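Local coordinates for protein neutral ceramidase (Pseudomonas aeruginosa, PDB 2ZWS) that hydrolyses the N-acyl linkage of ceramides to sphingosine and free fatty acid as a zinc-dependent secreted enzyme, and also catalyses the reverse synthesis, at residues Asp296-Phe301 / Val480-Ala485; Leu393-Phe398 / Gly407-Phe412. One frame throughout, in Å; residues are numbered along the deposited sequence. Where two conformers were deposited one is given.

Interaction 1 of 2, residues Asp296-Phe301 / Val480-Ala485; sequences DSRFRF and VDMAVA. With PLM (palmitic acid), chain G.
Met482 lays its side chain against the strand 296-301, its CG lying 3.6 Å from CB of Arg298. CG stands anti to the backbone N (chi1 -178°), and a bend at chi3 (-76°) brings the terminal CE over the strand backbone, 3.9 Å from N of Arg300 and equally near N of Phe299. SD of Met482 lies 3.8 Å from both O and CB of Arg298. The axes of the two short segments approach to 9.0 Å, their N-to-C directions 140° apart, nearer antiparallel than parallel. No hydrogen bond crosses the contact; the polar work is done around the Arg298 guanidinium. Its NH1 donates to O of Ser297 at 2.9 Å and forms a salt bridge with OD1 of Asp296, a weak bond by its angle. NH2 is hydrogen-bonded to O of Leu490, just beyond the helix, and lies 3.1 Å from O2 of a bound palmitic acid, whose C1 sits 3.8 Å above the guanidinium plane, offset toward its rim; if ionised, this headgroup would be attracted to the guanidinium. The backbone O of Ala485 approaches NH2 obliquely, at 3.5 Å. The strand is an outermost one of a four-stranded mixed sheet, bonded to strand 392-400, while helix 471-488 packs on one sheet face and turns Ala483 toward helix 414-428.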
loop_
_atom_site.group_PDB
_atom_site.type_symbol
_atom_site.label_atom_id
_atom_site.label_comp_id
_atom_site.label_asym_id
_atom_site.label_seq_id
_atom_site.Cartn_x
_atom_site.Cartn_y
_atom_site.Cartn_z
ATOM N N ASP A 296 -23.125 8.470 -2.149
ATOM C CA ASP A 296 -22.944 9.312 -3.328
ATOM C C ASP A 296 -21.461 9.398 -3.593
ATOM O O ASP A 296 -20.623 8.983 -2.755
ATOM C CB ASP A 296 -23.516 10.717 -3.054
ATOM C CG ASP A 296 -23.836 11.507 -4.323
ATOM O OD1 ASP A 296 -23.671 11.010 -5.456
ATOM O OD2 ASP A 296 -24.294 12.650 -4.150
ATOM N N SER A 297 -21.129 9.931 -4.760
ATOM C CA SER A 297 -19.717 10.114 -5.070
ATOM C C SER A 297 -19.517 11.083 -6.218
ATOM O O SER A 297 -20.456 11.364 -7.006
ATOM C CB SER A 297 -19.093 8.766 -5.434
ATOM O OG SER A 297 -19.709 8.283 -6.619
ATOM N N ARG A 298 -18.282 11.587 -6.317
ATOM C CA ARG A 298 -17.864 12.361 -7.496
ATOM C C ARG A 298 -16.424 11.981 -7.817
ATOM O O ARG A 298 -15.679 11.531 -6.937
ATOM C CB ARG A 298 -17.941 13.877 -7.252
ATOM C CG ARG A 298 -19.342 14.435 -7.089
ATOM C CD ARG A 298 -20.192 14.387 -8.373
ATOM N NE ARG A 298 -21.428 15.137 -8.167
ATOM C CZ ARG A 298 -22.473 14.678 -7.471
ATOM N NH1 ARG A 298 -22.444 13.468 -6.923
ATOM N NH2 ARG A 298 -23.547 15.435 -7.307
ATOM N N PHE A 299 -16.063 12.166 -9.082
ATOM C CA PHE A 299 -14.726 11.848 -9.547
ATOM C C PHE A 299 -14.411 12.732 -10.739
ATOM O O PHE A 299 -15.278 12.954 -11.598
ATOM C CB PHE A 299 -14.642 10.388 -10.013
ATOM C CG PHE A 299 -13.333 10.037 -10.666
ATOM C CD1 PHE A 299 -12.316 9.459 -9.917
ATOM C CD2 PHE A 299 -13.110 10.295 -12.023
ATOM C CE1 PHE A 299 -11.090 9.174 -10.486
ATOM C CE2 PHE A 299 -11.895 9.982 -12.599
ATOM C CZ PHE A 299 -10.889 9.429 -11.842
ATOM N N ARG A 300 -13.162 13.183 -10.807
ATOM C CA ARG A 300 -12.683 13.969 -11.929
ATOM C C ARG A 300 -11.203 13.713 -12.157
ATOM O O ARG A 300 -10.431 13.808 -11.211
ATOM C CB ARG A 300 -12.843 15.463 -11.572
ATOM C CG ARG A 300 -13.539 16.187 -12.621
ATOM C CD ARG A 300 -12.889 17.497 -12.928
ATOM N NE ARG A 300 -12.762 18.445 -11.833
ATOM C CZ ARG A 300 -12.161 19.623 -11.990
ATOM N NH1 ARG A 300 -11.673 19.935 -13.179
ATOM N NH2 ARG A 300 -12.060 20.496 -10.983
ATOM N N PHE A 301 -10.805 13.418 -13.401
ATOM C CA PHE A 301 -9.410 13.632 -13.796
ATOM C C PHE A 301 -9.178 15.117 -14.068
ATOM O O PHE A 301 -9.911 15.734 -14.852
ATOM C CB PHE A 301 -9.026 12.827 -15.030
ATOM C CG PHE A 301 -8.749 11.365 -14.757
ATOM C CD1 PHE A 301 -7.703 10.982 -13.910
ATOM C CD2 PHE A 301 -9.482 10.365 -15.400
ATOM C CE1 PHE A 301 -7.405 9.638 -13.690
ATOM C CE2 PHE A 301 -9.212 8.985 -15.165
ATOM C CZ PHE A 301 -8.192 8.630 -14.305
ATOM N N VAL A 480 -12.705 21.355 -2.481
ATOM C CA VAL A 480 -13.841 22.192 -2.072
ATOM C C VAL A 480 -14.874 22.267 -3.196
ATOM O O VAL A 480 -16.090 22.093 -2.948
ATOM C CB VAL A 480 -13.379 23.593 -1.621
ATOM C CG1 VAL A 480 -14.571 24.575 -1.573
ATOM C CG2 VAL A 480 -12.736 23.460 -0.257
ATOM N N ASP A 481 -14.404 22.469 -4.425
ATOM C CA ASP A 481 -15.325 22.553 -5.559
ATOM C C ASP A 481 -16.127 21.242 -5.710
ATOM O O ASP A 481 -17.338 21.265 -5.970
ATOM C CB ASP A 481 -14.585 22.942 -6.851
ATOM C CG ASP A 481 -14.132 24.417 -6.864
ATOM O OD1 ASP A 481 -14.492 25.171 -5.928
ATOM O OD2 ASP A 481 -13.426 24.821 -7.821
ATOM N N MET A 482 -15.460 20.103 -5.490
ATOM C CA MET A 482 -16.135 18.802 -5.577
ATOM C C MET A 482 -17.165 18.665 -4.460
ATOM O O MET A 482 -18.270 18.189 -4.695
ATOM C CB MET A 482 -15.116 17.665 -5.518
ATOM C CG MET A 482 -15.788 16.294 -5.655
ATOM S SD MET A 482 -14.551 15.026 -6.020
ATOM C CE MET A 482 -14.224 15.376 -7.758
ATOM N N ALA A 483 -16.812 19.113 -3.252
ATOM C CA ALA A 483 -17.724 19.046 -2.101
ATOM C C ALA A 483 -18.973 19.894 -2.367
ATOM O O ALA A 483 -20.097 19.503 -2.029
ATOM C CB ALA A 483 -17.015 19.542 -0.826
ATOM N N VAL A 484 -18.771 21.083 -2.935
ATOM C CA VAL A 484 -19.893 21.962 -3.281
ATOM C C VAL A 484 -20.779 21.302 -4.334
ATOM O O VAL A 484 -22.005 21.298 -4.196
ATOM C CB VAL A 484 -19.388 23.329 -3.769
ATOM C CG1 VAL A 484 -20.544 24.161 -4.434
ATOM C CG2 VAL A 484 -18.776 24.108 -2.592
ATOM N N ALA A 485 -20.173 20.711 -5.367
ATOM C CA ALA A 485 -20.971 19.943 -6.347
ATOM C C ALA A 485 -21.838 18.838 -5.704
ATOM O O ALA A 485 -23.014 18.696 -6.028
ATOM C CB ALA A 485 -20.067 19.368 -7.439
HETATM C C1 PLM G . -25.104 13.933 -10.424
HETATM O O1 PLM G . -25.324 12.721 -10.166
HETATM O O2 PLM G . -25.493 14.811 -9.617
HETATM C C2 PLM G . -24.388 14.330 -11.692
HETATM C C3 PLM G . -23.094 13.530 -11.812
HETATM C C4 PLM G . -22.433 13.782 -13.162
HETATM C C5 PLM G . -23.078 13.043 -14.332
HETATM C C6 PLM G . -22.140 13.120 -15.533
HETATM C C7 PLM G . -22.529 14.254 -16.474
HETATM C C8 PLM G . -21.564 15.430 -16.398
HETATM C C9 PLM G . -21.854 16.444 -17.503
HETATM C CA PLM G . -22.039 17.854 -16.955
HETATM C CB PLM G . -20.734 18.644 -17.002
HETATM C CC PLM G . -20.506 19.360 -15.676
HETATM C CD PLM G . -20.369 20.867 -15.870
HETATM C CE PLM G . -20.591 21.631 -14.568
HETATM C CF PLM G . -19.287 21.841 -13.802
HETATM C CG PLM G . -18.517 23.054 -14.312
#

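Interaction 2 of 2, residues Leu393-Phe398 / Gly407-Phe412; sequences LPIQMF and GAPAEF. With ZN (zinc ion), chain B.
The contact belongs to the beta-hairpin of strands 392-400 and 403-407, whose exit leads to the zinc ligand Glu411. Gln396 and Gly407 form the hydrogen-bonded pair, with N of Gly407 donating to O of Gln396 at 2.9 Å and 174°. Beyond it the chains separate, and Pro409, lacking an N-H, meets the neighbouring strand through its ring. CD of Pro409 lies 3.2 Å from O of Pro394 and CG is almost as near, so the carbonyl oxygen rests against the ring carbons. The two proline rings run alongside in opposing senses, CD of Pro394 coming 4.0 Å from CB of Pro409. Leu393 CB touches CG of the same Pro409 ring at 4.1 Å, and Ile395 brings CD1 near its CD, while Tyr475 of helix 471-488 also packs against Leu393 and Pro409. The buried amide of Gln396 is held by NE2 donating to O of Val91. Two residues after the proline, Glu411 extends beyond CG to grip zinc through both carboxylate oxygens, OE1 at 2.1 Å and the looser OE2 at 2.5 Å. A water bound at 2.1 Å, His97, His204 and Tyr448 complete the site, and the hydroxyls of Tyr441 and Tyr445 are hydrogen-bonded to OE1 and OE2 respectively. Glu411 is thus an unequal bidentate ligand, on a chain joined to strand 392-400 by a near-linear backbone bond and by Pro409 against Pro394, and the two tyrosine hydroxyls probably help fix the rotation of its carboxylate.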
loop_
_atom_site.group_PDB
_atom_site.type_symbol
_atom_site.label_atom_id
_atom_site.label_comp_id
_atom_site.label_asym_id
_atom_site.label_seq_id
_atom_site.Cartn_x
_atom_site.Cartn_y
_atom_site.Cartn_z
ATOM N N LEU A 393 -4.496 14.156 -12.936
ATOM C CA LEU A 393 -4.605 13.473 -11.641
ATOM C C LEU A 393 -6.052 13.302 -11.192
ATOM O O LEU A 393 -6.885 14.176 -11.442
ATOM C CB LEU A 393 -3.808 14.237 -10.570
ATOM C CG LEU A 393 -2.278 14.229 -10.787
ATOM C CD1 LEU A 393 -1.660 15.164 -9.817
ATOM C CD2 LEU A 393 -1.736 12.815 -10.606
ATOM N N PRO A 394 -6.360 12.158 -10.554
ATOM C CA PRO A 394 -7.718 11.886 -10.117
ATOM C C PRO A 394 -8.012 12.585 -8.791
ATOM O O PRO A 394 -7.176 12.560 -7.861
ATOM C CB PRO A 394 -7.712 10.365 -9.910
ATOM C CG PRO A 394 -6.297 10.050 -9.443
ATOM C CD PRO A 394 -5.421 11.068 -10.202
ATOM N N ILE A 395 -9.205 13.184 -8.725
ATOM C CA ILE A 395 -9.727 13.744 -7.491
ATOM C C ILE A 395 -11.074 13.030 -7.276
ATOM O O ILE A 395 -11.888 12.942 -8.209
ATOM C CB ILE A 395 -9.963 15.272 -7.632
ATOM C CG1 ILE A 395 -8.654 16.050 -7.969
ATOM C CG2 ILE A 395 -10.676 15.828 -6.390
ATOM C CD1 ILE A 395 -7.592 15.895 -6.908
ATOM N N GLN A 396 -11.319 12.522 -6.066
ATOM C CA GLN A 396 -12.486 11.702 -5.816
ATOM C C GLN A 396 -12.972 11.913 -4.396
ATOM O O GLN A 396 -12.162 12.091 -3.462
ATOM C CB GLN A 396 -12.097 10.234 -5.999
ATOM C CG GLN A 396 -13.303 9.284 -5.944
ATOM C CD GLN A 396 -12.876 7.863 -6.184
ATOM O OE1 GLN A 396 -11.924 7.408 -5.564
ATOM N NE2 GLN A 396 -13.562 7.156 -7.106
ATOM N N MET A 397 -14.295 11.837 -4.238
ATOM C CA MET A 397 -14.928 11.863 -2.920
ATOM C C MET A 397 -16.090 10.894 -2.900
ATOM O O MET A 397 -16.860 10.817 -3.868
ATOM C CB MET A 397 -15.466 13.251 -2.565
ATOM C CG MET A 397 -14.424 14.333 -2.399
ATOM S SD MET A 397 -15.107 15.972 -2.065
ATOM C CE MET A 397 -16.056 15.646 -0.574
ATOM N N PHE A 398 -16.184 10.120 -1.811
ATOM C CA PHE A 398 -17.361 9.293 -1.544
ATOM C C PHE A 398 -18.134 9.951 -0.412
ATOM O O PHE A 398 -17.530 10.461 0.534
ATOM C CB PHE A 398 -16.981 7.902 -1.028
ATOM C CG PHE A 398 -16.463 6.952 -2.079
ATOM C CD1 PHE A 398 -16.452 7.279 -3.437
ATOM C CD2 PHE A 398 -16.015 5.698 -1.691
ATOM C CE1 PHE A 398 -15.962 6.381 -4.387
ATOM C CE2 PHE A 398 -15.548 4.781 -2.642
ATOM C CZ PHE A 398 -15.535 5.121 -3.982
ATOM N N GLY A 407 -10.321 10.806 -1.651
ATOM C CA GLY A 407 -9.199 10.033 -2.167
ATOM C C GLY A 407 -8.274 11.015 -2.880
ATOM O O GLY A 407 -8.663 11.609 -3.902
ATOM N N ALA A 408 -7.065 11.197 -2.342
ATOM C CA ALA A 408 -6.100 12.153 -2.875
ATOM C C ALA A 408 -4.834 11.444 -3.359
ATOM O O ALA A 408 -4.277 10.622 -2.616
ATOM C CB ALA A 408 -5.781 13.182 -1.812
ATOM N N PRO A 409 -4.372 11.779 -4.591
ATOM C CA PRO A 409 -3.284 11.045 -5.241
ATOM C C PRO A 409 -1.860 11.445 -4.893
ATOM O O PRO A 409 -1.005 11.573 -5.786
ATOM C CB PRO A 409 -3.544 11.302 -6.732
ATOM C CG PRO A 409 -4.092 12.746 -6.740
ATOM C CD PRO A 409 -4.966 12.796 -5.491
ATOM N N ALA A 410 -1.610 11.680 -3.611
ATOM C CA ALA A 410 -0.265 12.091 -3.203
ATOM C C ALA A 410 -0.057 11.877 -1.693
ATOM O O ALA A 410 -0.956 11.397 -0.992
ATOM C CB ALA A 410 -0.021 13.583 -3.561
ATOM N N GLU A 411 1.142 12.225 -1.209
ATOM C CA GLU A 411 1.461 12.207 0.226
ATOM C C GLU A 411 1.284 13.607 0.778
ATOM O O GLU A 411 2.091 14.472 0.479
ATOM C CB GLU A 411 2.920 11.783 0.466
ATOM C CG GLU A 411 3.416 10.650 -0.401
ATOM C CD GLU A 411 4.559 9.887 0.235
ATOM O OE1 GLU A 411 4.696 9.823 1.507
ATOM O OE2 GLU A 411 5.335 9.310 -0.540
ATOM N N PHE A 412 0.256 13.820 1.587
ATOM C CA PHE A 412 0.014 15.149 2.138
ATOM C C PHE A 412 0.594 15.248 3.534
ATOM O O PHE A 412 0.420 14.366 4.347
ATOM C CB PHE A 412 -1.486 15.419 2.172
ATOM C CG PHE A 412 -2.079 15.650 0.812
ATOM C CD1 PHE A 412 -2.172 14.596 -0.124
ATOM C CD2 PHE A 412 -2.568 16.896 0.460
ATOM C CE1 PHE A 412 -2.692 14.824 -1.393
ATOM C CE2 PHE A 412 -3.123 17.107 -0.795
ATOM C CZ PHE A 412 -3.183 16.061 -1.734
HETATM ZN ZN ZN B . 6.381 8.646 1.643
HETATM O O HOH W 1 8.095 7.544 1.076
#

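After the strands and helices of the N-terminal part, the chain reaches strand 295-303, runs on to strand 392-400, turns back through 403-407 toward the zinc ligand, and later enters helix 471-488. Interaction 2 closes a short loop of eight residues, nested inside the 178-residue loop that interaction 1 closes. Their centres lie about 11 Å apart, and both contacts use the same sheet, in which strands 295-303 and 392-400 are neighbours: O of Arg300 is 2.8 Å from N of Ile395, a probable hydrogen bond. Met482 CE also packs on O of Ile395. The worked example is one of nested closure: a local hairpin leads to the metal, and a helix far along the sequence packs on the sheet to which the hairpin belongs.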